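Local structure of tryptophan halogenase superfamily (Brevundimonas sp. BAL3, 6FRL) at residues D74-M77 / R78-A82; I88-L91 / D92-G95; F382-Q385 / T386-M390; P473-L476 / A477-A481; L480-M483 / R484-A488. The protein probably halogenates aromatic substrates as a flavin-dependent enzyme of the tryptophan halogenase family that prefers bromination over chlorination. All coordinates share one frame; numbering follows the deposited sequence.

Contact 1 of 5, residues D74-M77 / R78-A82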
# COMPACT_ATOMS: atom_id res chain seq x y z
N ASP B 74 28.67 -10.98 -3.18
CA ASP B 74 30.11 -10.97 -3.50
C ASP B 74 30.43 -11.54 -4.90
O ASP B 74 31.18 -10.90 -5.66
CB ASP B 74 31.02 -11.52 -2.37
CG ASP B 74 30.67 -12.92 -1.92
OD1 ASP B 74 30.02 -13.71 -2.65
OD2 ASP B 74 31.07 -13.26 -0.78
N ASP B 75 29.83 -12.67 -5.26
CA ASP B 75 30.09 -13.27 -6.57
C ASP B 75 29.62 -12.31 -7.70
O ASP B 75 30.38 -12.09 -8.67
CB ASP B 75 29.45 -14.65 -6.72
CG ASP B 75 30.03 -15.72 -5.72
OD1 ASP B 75 31.26 -15.70 -5.36
OD2 ASP B 75 29.21 -16.60 -5.31
N VAL B 76 28.42 -11.73 -7.56
CA VAL B 76 27.90 -10.82 -8.62
C VAL B 76 28.77 -9.57 -8.73
O VAL B 76 29.06 -9.08 -9.84
CB VAL B 76 26.40 -10.42 -8.44
CG1 VAL B 76 25.95 -9.41 -9.47
CG2 VAL B 76 25.49 -11.63 -8.52
N MET B 77 29.20 -9.05 -7.57
CA MET B 77 30.04 -7.84 -7.54
C MET B 77 31.40 -8.08 -8.16
O MET B 77 31.81 -7.27 -9.00
CB MET B 77 30.17 -7.26 -6.12
CG MET B 77 28.88 -6.61 -5.64
SD MET B 77 29.11 -5.92 -4.03
CE MET B 77 29.99 -4.40 -4.46
N ARG B 78 32.07 -9.17 -7.78
CA ARG B 78 33.33 -9.58 -8.43
C ARG B 78 33.18 -9.63 -9.94
O ARG B 78 34.04 -9.13 -10.66
CB ARG B 78 33.86 -10.95 -7.92
CG ARG B 78 34.94 -10.86 -6.84
CD ARG B 78 35.55 -12.20 -6.45
NE ARG B 78 34.54 -13.01 -5.78
CZ ARG B 78 34.29 -13.04 -4.48
NH1 ARG B 78 35.02 -12.35 -3.62
NH2 ARG B 78 33.31 -13.82 -4.02
N ALA B 79 32.10 -10.23 -10.43
CA ALA B 79 31.95 -10.49 -11.86
C ALA B 79 31.60 -9.22 -12.65
O ALA B 79 31.82 -9.17 -13.86
CB ALA B 79 30.94 -11.61 -12.11
N THR B 80 31.05 -8.20 -11.97
CA THR B 80 30.57 -7.01 -12.66
C THR B 80 31.39 -5.72 -12.39
O THR B 80 30.93 -4.60 -12.75
CB THR B 80 29.08 -6.77 -12.33
OG1 THR B 80 28.89 -6.66 -10.90
CG2 THR B 80 28.23 -7.91 -12.89
N GLN B 81 32.60 -5.87 -11.82
CA GLN B 81 33.48 -4.74 -11.50
C GLN B 81 32.77 -3.73 -10.56
O GLN B 81 33.08 -2.54 -10.55
CB GLN B 81 34.01 -4.03 -12.77
CG GLN B 81 35.02 -4.83 -13.60
CD GLN B 81 36.32 -5.14 -12.84
OE1 GLN B 81 36.65 -6.30 -12.64
NE2 GLN B 81 37.04 -4.11 -12.39
N ALA B 82 31.86 -4.24 -9.75
CA ALA B 82 30.93 -3.41 -8.99
C ALA B 82 31.54 -2.81 -7.76
O ALA B 82 32.52 -3.34 -7.22
CB ALA B 82 29.72 -4.23 -8.56
O HOH W 1 33.32 -14.78 -7.29
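R78 reaches back one turn to D74 and D75 in a salt-bridge network along the short helix 73-79. The ionic part centres on NH2 of R78. It donates to D75 OD1 at 3.1 Å, leaving in the plane of the guanidinium but meeting the carboxylate on its anti side and tilted out of its plane. D74 OD1 lies farther from R78 NH2, at 3.6 Å, and the D74 carboxylate has a second salt bridge, to R72. A water closes the edge: it accepts from R78 NE and donates to D75 OD1. The apolar part is small, M77 CG resting 3.9 Å from A82 CB, with W163 and L165 beside M77.

Backbone and hydroxyl bonds gather where the helix ends. T80 leaves the helical conformation, and Q81 takes a left-handed one that swings the chain round. OG1 of T80, set between its own N and carbonyl carbon (chi1 57°), donates to V76 O at 2.6 Å. M77 O, which also accepts from NH1 of R284, takes two backbone N-H groups from opposite faces of its carbonyl plane: T80 N at 3.2 Å, well above that plane, and A82 N at 3.1 Å.

Contact 2 of 5, residues I88-L91 / D92-G95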
# COMPACT_ATOMS: atom_id res chain seq x y z
N ILE B 88 22.49 8.68 -3.61
CA ILE B 88 22.96 9.60 -4.67
C ILE B 88 23.27 10.94 -4.07
O ILE B 88 22.52 11.43 -3.21
CB ILE B 88 21.90 9.81 -5.76
CG1 ILE B 88 21.49 8.48 -6.38
CG2 ILE B 88 22.38 10.80 -6.83
CD1 ILE B 88 20.31 8.60 -7.35
N ARG B 89 24.36 11.54 -4.52
CA ARG B 89 24.80 12.83 -4.00
C ARG B 89 24.51 13.97 -4.98
O ARG B 89 25.07 13.98 -6.06
CB ARG B 89 26.27 12.76 -3.65
CG ARG B 89 26.75 13.95 -2.84
CD ARG B 89 28.11 13.69 -2.27
NE ARG B 89 28.53 14.77 -1.38
CZ ARG B 89 29.52 14.69 -0.49
NH1 ARG B 89 30.24 13.59 -0.37
NH2 ARG B 89 29.80 15.73 0.28
N PHE B 90 23.63 14.89 -4.59
CA PHE B 90 23.20 16.01 -5.45
C PHE B 90 24.02 17.27 -5.13
O PHE B 90 23.97 17.79 -3.99
CB PHE B 90 21.70 16.28 -5.29
CG PHE B 90 20.85 15.20 -5.88
CD1 PHE B 90 20.56 15.19 -7.22
CD2 PHE B 90 20.41 14.13 -5.10
CE1 PHE B 90 19.84 14.14 -7.78
CE2 PHE B 90 19.67 13.10 -5.66
CZ PHE B 90 19.38 13.11 -7.00
N LEU B 91 24.79 17.73 -6.12
CA LEU B 91 25.72 18.86 -5.99
C LEU B 91 25.27 20.00 -6.87
O LEU B 91 24.90 19.77 -8.04
CB LEU B 91 27.15 18.44 -6.37
CG LEU B 91 27.73 17.33 -5.48
CD1 LEU B 91 29.05 16.79 -5.98
CD2 LEU B 91 27.85 17.83 -4.05
N ASP B 92 25.23 21.19 -6.26
CA ASP B 92 24.97 22.47 -6.94
C ASP B 92 23.54 22.64 -7.51
O ASP B 92 23.37 23.46 -8.41
CB ASP B 92 26.02 22.77 -8.05
CG ASP B 92 27.47 22.70 -7.54
OD1 ASP B 92 27.77 22.92 -6.34
OD2 ASP B 92 28.34 22.43 -8.37
N TRP B 93 22.53 21.92 -7.00
CA TRP B 93 21.12 22.11 -7.49
C TRP B 93 20.45 23.34 -6.85
O TRP B 93 19.45 23.85 -7.37
CB TRP B 93 20.25 20.84 -7.30
CG TRP B 93 20.63 19.72 -8.23
CD1 TRP B 93 21.81 19.01 -8.22
CD2 TRP B 93 19.86 19.22 -9.33
NE1 TRP B 93 21.80 18.09 -9.26
CE2 TRP B 93 20.63 18.20 -9.95
CE3 TRP B 93 18.60 19.52 -9.86
CZ2 TRP B 93 20.17 17.50 -11.05
CZ3 TRP B 93 18.14 18.80 -10.96
CH2 TRP B 93 18.92 17.81 -11.54
N SER B 94 20.99 23.78 -5.71
CA SER B 94 20.46 24.93 -4.98
C SER B 94 21.35 26.20 -5.10
O SER B 94 21.05 27.22 -4.49
CB SER B 94 20.24 24.55 -3.51
OG SER B 94 19.06 23.78 -3.35
N GLY B 95 22.40 26.14 -5.93
CA GLY B 95 23.42 27.16 -6.02
C GLY B 95 24.79 26.59 -5.68
O GLY B 95 24.87 25.57 -4.98
O HOH W 2 22.65 20.32 -4.44
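F90 and W93 form an edge-to-face (T-shaped) aromatic pair where strand 87-91 runs out into the loop leading to its antiparallel partner, strand 99-103. The phenyl edge points at the pyrrole part of the indole, with F90 CD1 3.8 Å from W93 NE1. The ring planes stand at 83°. A left-handed turn at D92 lies between the two residues, and W93 points back toward the strand, where its ring meets F90. F90 CB also packs on W93 CD1 at 4.0 Å. This is the dense part of the contact. I88 CG2 sits over one face of the phenyl ring, whose other aromatic neighbours are F100 and H400, while the indole meets W412 and W277.

The other part is looser and more polar. L91 and D92 are partly exposed, and the turn at D92 leads the chain out of the strand; D92 OD1 accepts from G97 N farther along the loop, and the D92 carbonyl from R406. No direct hydrogen bond joins the segments. A water bridges them instead, accepting from W93 N at 3.0 Å and donating weakly to F90 O at 2.9 Å. The L91 carbonyl oxygen approaches W93 CD1 to 3.2 Å, obliquely to the ring.

W93 NE1 makes a weak hydrogen bond to V270 O on strand 268-273, and the ring has several aromatic neighbours, consistent with packing setting much of its position, while a water and the bonds of D92 to G97 and R406 serve the polar backbone at the turn.

Contact 3 of 5, residues F382-Q385 / T386-M390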
# COMPACT_ATOMS: atom_id res chain seq x y z
N PHE B 382 -2.13 -5.42 -15.92
CA PHE B 382 -0.70 -5.22 -16.22
C PHE B 382 -0.49 -3.84 -16.80
O PHE B 382 0.41 -3.12 -16.38
CB PHE B 382 -0.17 -6.30 -17.17
CG PHE B 382 1.33 -6.25 -17.42
CD1 PHE B 382 1.90 -5.31 -18.27
CD2 PHE B 382 2.16 -7.21 -16.85
CE1 PHE B 382 3.27 -5.30 -18.50
CE2 PHE B 382 3.55 -7.19 -17.08
CZ PHE B 382 4.10 -6.23 -17.91
N ASN B 383 -1.32 -3.46 -17.76
CA ASN B 383 -1.17 -2.16 -18.44
C ASN B 383 -1.41 -1.02 -17.51
O ASN B 383 -0.67 -0.02 -17.55
CB ASN B 383 -2.04 -2.08 -19.71
CG ASN B 383 -1.46 -2.90 -20.86
OD1 ASN B 383 -0.24 -3.06 -20.96
ND2 ASN B 383 -2.34 -3.44 -21.72
N ASP B 384 -2.40 -1.19 -16.63
CA ASP B 384 -2.75 -0.16 -15.64
C ASP B 384 -1.65 0.03 -14.58
O ASP B 384 -1.25 1.16 -14.30
CB ASP B 384 -4.11 -0.46 -14.99
CG ASP B 384 -4.62 0.73 -14.16
OD1 ASP B 384 -4.89 1.81 -14.73
OD2 ASP B 384 -4.69 0.60 -12.93
N GLN B 385 -1.15 -1.06 -14.01
CA GLN B 385 -0.07 -0.96 -13.02
C GLN B 385 1.14 -0.26 -13.65
O GLN B 385 1.66 0.70 -13.09
CB GLN B 385 0.34 -2.36 -12.48
CG GLN B 385 -0.71 -3.09 -11.67
CD GLN B 385 -0.24 -4.43 -11.08
OE1 GLN B 385 0.97 -4.72 -10.99
NE2 GLN B 385 -1.20 -5.26 -10.66
N THR B 386 1.58 -0.75 -14.81
CA THR B 386 2.78 -0.24 -15.51
C THR B 386 2.71 1.27 -15.78
O THR B 386 3.66 2.02 -15.52
CB THR B 386 3.01 -1.02 -16.83
OG1 THR B 386 3.03 -2.44 -16.58
CG2 THR B 386 4.33 -0.59 -17.49
N ALA B 387 1.57 1.71 -16.30
CA ALA B 387 1.30 3.13 -16.58
C ALA B 387 1.41 3.98 -15.30
O ALA B 387 2.16 4.96 -15.29
CB ALA B 387 -0.09 3.33 -17.21
N ARG B 388 0.71 3.59 -14.24
CA ARG B 388 0.72 4.36 -13.02
C ARG B 388 2.13 4.43 -12.45
O ARG B 388 2.56 5.51 -12.01
CB ARG B 388 -0.27 3.83 -11.94
CG ARG B 388 -1.72 3.67 -12.37
CD ARG B 388 -2.44 4.97 -12.75
NE ARG B 388 -2.12 5.54 -14.08
CZ ARG B 388 -2.63 5.15 -15.27
NH1 ARG B 388 -3.48 4.14 -15.40
NH2 ARG B 388 -2.29 5.80 -16.39
N GLU B 389 2.85 3.31 -12.48
CA GLU B 389 4.22 3.25 -11.93
C GLU B 389 5.19 4.22 -12.68
O GLU B 389 6.00 4.95 -12.07
CB GLU B 389 4.72 1.78 -11.90
CG GLU B 389 6.23 1.56 -11.73
CD GLU B 389 6.60 0.09 -11.68
OE1 GLU B 389 6.94 -0.46 -12.73
OE2 GLU B 389 6.53 -0.54 -10.60
N MET B 390 5.08 4.23 -14.00
CA MET B 390 5.87 5.16 -14.81
C MET B 390 5.56 6.60 -14.44
O MET B 390 6.48 7.40 -14.28
CB MET B 390 5.66 4.92 -16.32
CG MET B 390 6.32 3.64 -16.86
SD MET B 390 8.12 3.68 -16.84
CE MET B 390 8.44 4.86 -18.16
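F382 and T386 are joined by two hydrogen bonds to a single acceptor in the α-helix 376-402. F382 O takes T386 N at 3.1 Å and T386 OG1 at 2.7 Å, from opposite faces of the carbonyl plane. The hydroxyl can fold back this way because OG1 lies beside its own backbone N (chi1 -52°); it also comes within 3.5 Å of F382 CE1. The usual backbone bonds follow, from A387, R388 and E389 to N383, D384 and Q385.

On another side of the helix D384 and R388 form a salt bridge. OD1 of D384 lies 2.8 Å from R388 NH1 at the edge of the guanidinium, but the N-H is poorly aligned (122°), so the hydrogen-bond component is weak. A387 CB lies against one guanidinium face, and R388 NE is paired with E391. Other polar ends have firm partners: N383 OD1 accepts from W333 N, Q385 bonds E381 and R364, and E389 bonds T360 and R364.

The bonds to T360 and R364 tie the helix to helix 354-367, which F382, T386, E389 and M390 also touch; A387 and M390 pack on R328 of strand 327-329, and D384 makes a long, weak ion pair with R426 of the second subunit.

Contact 4 of 5, residues P473-L476 / A477-A481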
# COMPACT_ATOMS: atom_id res chain seq x y z
N PRO B 473 11.40 21.75 25.03
CA PRO B 473 12.52 22.06 24.11
C PRO B 473 13.92 21.66 24.59
O PRO B 473 14.78 21.34 23.77
CB PRO B 473 12.44 23.60 23.93
CG PRO B 473 11.72 24.09 25.14
CD PRO B 473 10.74 22.98 25.50
N ALA B 474 14.14 21.69 25.91
CA ALA B 474 15.38 21.17 26.49
C ALA B 474 15.45 19.65 26.40
O ALA B 474 16.50 19.11 26.03
CB ALA B 474 15.54 21.64 27.93
N TYR B 475 14.35 18.95 26.71
CA TYR B 475 14.32 17.48 26.60
C TYR B 475 14.51 16.98 25.16
O TYR B 475 15.20 16.01 24.92
CB TYR B 475 13.03 16.89 27.17
CG TYR B 475 12.99 15.39 27.02
CD1 TYR B 475 12.65 14.79 25.81
CD2 TYR B 475 13.31 14.56 28.10
CE1 TYR B 475 12.62 13.41 25.67
CE2 TYR B 475 13.27 13.17 27.96
CZ TYR B 475 12.94 12.61 26.75
OH TYR B 475 12.91 11.24 26.63
N LEU B 476 13.82 17.62 24.23
CA LEU B 476 13.91 17.31 22.81
C LEU B 476 15.34 17.48 22.32
O LEU B 476 15.90 16.54 21.74
CB LEU B 476 12.95 18.22 22.02
CG LEU B 476 12.89 18.24 20.48
CD1 LEU B 476 12.54 16.88 19.91
CD2 LEU B 476 11.95 19.35 20.03
N ALA B 477 15.92 18.65 22.61
CA ALA B 477 17.28 19.02 22.17
C ALA B 477 18.35 17.98 22.49
O ALA B 477 19.28 17.79 21.70
CB ALA B 477 17.69 20.36 22.76
N ARG B 478 18.19 17.32 23.64
CA ARG B 478 19.14 16.31 24.11
C ARG B 478 18.87 14.92 23.56
O ARG B 478 19.81 14.19 23.33
CB ARG B 478 19.25 16.30 25.66
CG ARG B 478 20.08 17.48 26.18
CD ARG B 478 20.55 17.33 27.62
NE ARG B 478 19.44 17.28 28.59
CZ ARG B 478 18.81 18.34 29.12
NH1 ARG B 478 19.12 19.59 28.75
NH2 ARG B 478 17.82 18.16 30.00
N SER B 479 17.61 14.55 23.37
CA SER B 479 17.28 13.30 22.63
C SER B 479 17.85 13.32 21.20
O SER B 479 18.39 12.33 20.72
CB SER B 479 15.77 13.03 22.56
OG SER B 479 15.05 13.95 23.34
N LEU B 480 17.73 14.45 20.54
CA LEU B 480 18.27 14.63 19.20
C LEU B 480 19.81 14.63 19.16
O LEU B 480 20.38 14.10 18.23
CB LEU B 480 17.69 15.89 18.54
CG LEU B 480 16.47 15.60 17.64
CD1 LEU B 480 15.31 14.89 18.36
CD2 LEU B 480 15.92 16.85 17.00
N ALA B 481 20.46 15.23 20.15
CA ALA B 481 21.94 15.23 20.20
C ALA B 481 22.49 13.82 20.45
O ALA B 481 23.52 13.47 19.89
CB ALA B 481 22.48 16.25 21.21
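R478 folds back along the helix over the carbonyl of A474, one turn earlier. Its CB stands 3.9 Å from A474 O and a little farther from Y475 O. CG keeps the same 3.9 Å from A474 O, after which the chain bends at chi3 (-64°) and turns the guanidinium back over that oxygen. CZ is again 3.9 Å from A474 O, and NH1, at the tip, is 3.8 Å from A474 O and also approaches A474 CB. The carbonyl oxygen thus lies over one face of the guanidinium, offset toward its rim, where no N-H points at it; the bond that A474 O accepts from R478 N is long and weak.

All this belongs to the first turns of the α-helix 473-492, which opens with P473, whose carbonyl accepts from A477 N. D472, just ahead, receives a weak bond from Y475 N. The next turn is gripped more firmly at Y475 O, which accepts from S479 N at 3.2 Å and from S479 OG at 2.6 Å, the two donors coming from opposite faces of the carbonyl plane. The same hydroxyl lies 3.4 Å from Y475 CE1.

Two buried leucines carry the inner side of the helix. L476 and L480 run side by side in the same direction and touch through CD1 and CD1 at 3.7 Å, with L476 packed on Y119, K122 and Q123 of helix 116-125 and L480 on Y135.

Contact 5 of 5, residues L480-M483 / R484-A488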
# COMPACT_ATOMS: atom_id res chain seq x y z
N LEU B 480 17.73 14.45 20.54
CA LEU B 480 18.27 14.63 19.20
C LEU B 480 19.81 14.63 19.16
O LEU B 480 20.38 14.10 18.23
CB LEU B 480 17.69 15.89 18.54
CG LEU B 480 16.47 15.60 17.64
CD1 LEU B 480 15.31 14.89 18.36
CD2 LEU B 480 15.92 16.85 17.00
N ALA B 481 20.46 15.23 20.15
CA ALA B 481 21.94 15.23 20.20
C ALA B 481 22.49 13.82 20.45
O ALA B 481 23.52 13.47 19.89
CB ALA B 481 22.48 16.25 21.21
N GLU B 482 21.80 13.03 21.26
CA GLU B 482 22.13 11.61 21.45
C GLU B 482 22.05 10.76 20.16
O GLU B 482 22.95 9.97 19.87
CB GLU B 482 21.23 11.03 22.56
CG GLU B 482 21.36 9.55 22.91
CD GLU B 482 20.49 9.16 24.13
OE1 GLU B 482 20.02 10.07 24.86
OE2 GLU B 482 20.25 7.95 24.38
N MET B 483 20.97 10.93 19.38
CA MET B 483 20.80 10.28 18.08
C MET B 483 21.94 10.69 17.16
O MET B 483 22.61 9.85 16.59
CB MET B 483 19.48 10.68 17.43
CG MET B 483 18.28 9.93 17.96
SD MET B 483 16.75 10.20 17.03
CE MET B 483 16.06 11.61 17.88
N ARG B 484 22.14 11.99 17.03
CA ARG B 484 23.13 12.62 16.17
C ARG B 484 24.53 12.07 16.45
O ARG B 484 25.29 11.78 15.54
CB ARG B 484 23.03 14.15 16.41
CG ARG B 484 23.77 15.06 15.46
CD ARG B 484 23.18 16.47 15.43
NE ARG B 484 23.39 17.25 16.66
CZ ARG B 484 22.46 17.60 17.55
NH1 ARG B 484 21.18 17.22 17.44
NH2 ARG B 484 22.83 18.30 18.61
N ALA B 485 24.83 11.88 17.72
CA ALA B 485 26.08 11.30 18.17
C ALA B 485 26.17 9.78 17.93
O ALA B 485 27.22 9.32 17.49
CB ALA B 485 26.30 11.61 19.65
N ASN B 486 25.12 9.01 18.22
CA ASN B 486 25.14 7.54 17.97
C ASN B 486 25.54 7.23 16.52
O ASN B 486 26.39 6.37 16.24
CB ASN B 486 23.77 6.88 18.24
CG ASN B 486 23.40 6.83 19.73
OD1 ASN B 486 24.26 6.84 20.61
ND2 ASN B 486 22.09 6.77 20.02
N ILE B 487 24.93 7.96 15.60
CA ILE B 487 25.26 7.83 14.17
C ILE B 487 26.71 8.25 13.87
O ILE B 487 27.42 7.53 13.18
CB ILE B 487 24.24 8.59 13.27
CG1 ILE B 487 22.94 7.81 13.23
CG2 ILE B 487 24.78 8.78 11.85
CD1 ILE B 487 21.80 8.55 12.57
N ALA B 488 27.13 9.41 14.37
CA ALA B 488 28.45 9.98 14.01
C ALA B 488 29.56 9.04 14.50
O ALA B 488 30.46 8.75 13.74
CB ALA B 488 28.61 11.38 14.56
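R484 lays one face of its guanidinium against A481, with A481 CA 3.2 Å above the plane and offset toward the rim. NH2 comes within 3.3 Å of A481 CB. R484 NH1 lies 3.3 Å from L480 O, which is oblique to the group and badly angled, so no hydrogen bond forms there. NH1 instead bonds Y135 OH, which anchors one end of the guanidinium. With CG anti to the backbone N (chi1 -169°) and a bend at chi3, the arginine turns back along the helix to lie across the preceding turn.

The other two flat groups are the E482 carboxylate and the N486 amide. These side chains run side by side in the same direction, yet their planes are almost perpendicular, at 87°. They meet loosely, E482 CG to N486 ND2 at 4.1 Å. N486 ND2 lies 3.3 Å from E482 O, in an orientation unsuited to a hydrogen bond, and both residues are exposed.

Beneath them runs the regular i to i+4 ladder of the α-helix 473-492. R484 N binds L480 O at 3.0 Å, A485 N and N486 N bond the carbonyls of A481 and E482 in the same manner, and I487 N meets M483 O at 3.2 Å, nearly straight (175°).

On the inner side of the helix, M483 bends at chi3 and packs on the loop residues Y135 and L158, while the buried I487 places CG1 3.9 Å from M483 O. R484 also touches A130.

Overall arrangement
Contacts 4 and 5 are successive stretches of helix 473-492, sharing L480 and A481, with centres about 11 Å apart; Y135 touches residues of both. The centres of contacts 4 and 5 lie about 37 and 30 Å from the centre of the chain. Contact 2 is nearest to them, its closest atoms about 14 Å from contact 5. Contacts 1 and 2 follow one another in sequence, the helix end and then the strand, with centres about 29 Å apart. Contact 3 sits across the chain's centre from both, about 32 Å from contact 1 and 30 Å from contact 2, centre to centre. A bound glycerol, probably from crystallisation, lies about 4 Å from the R388 side chain in contact 3.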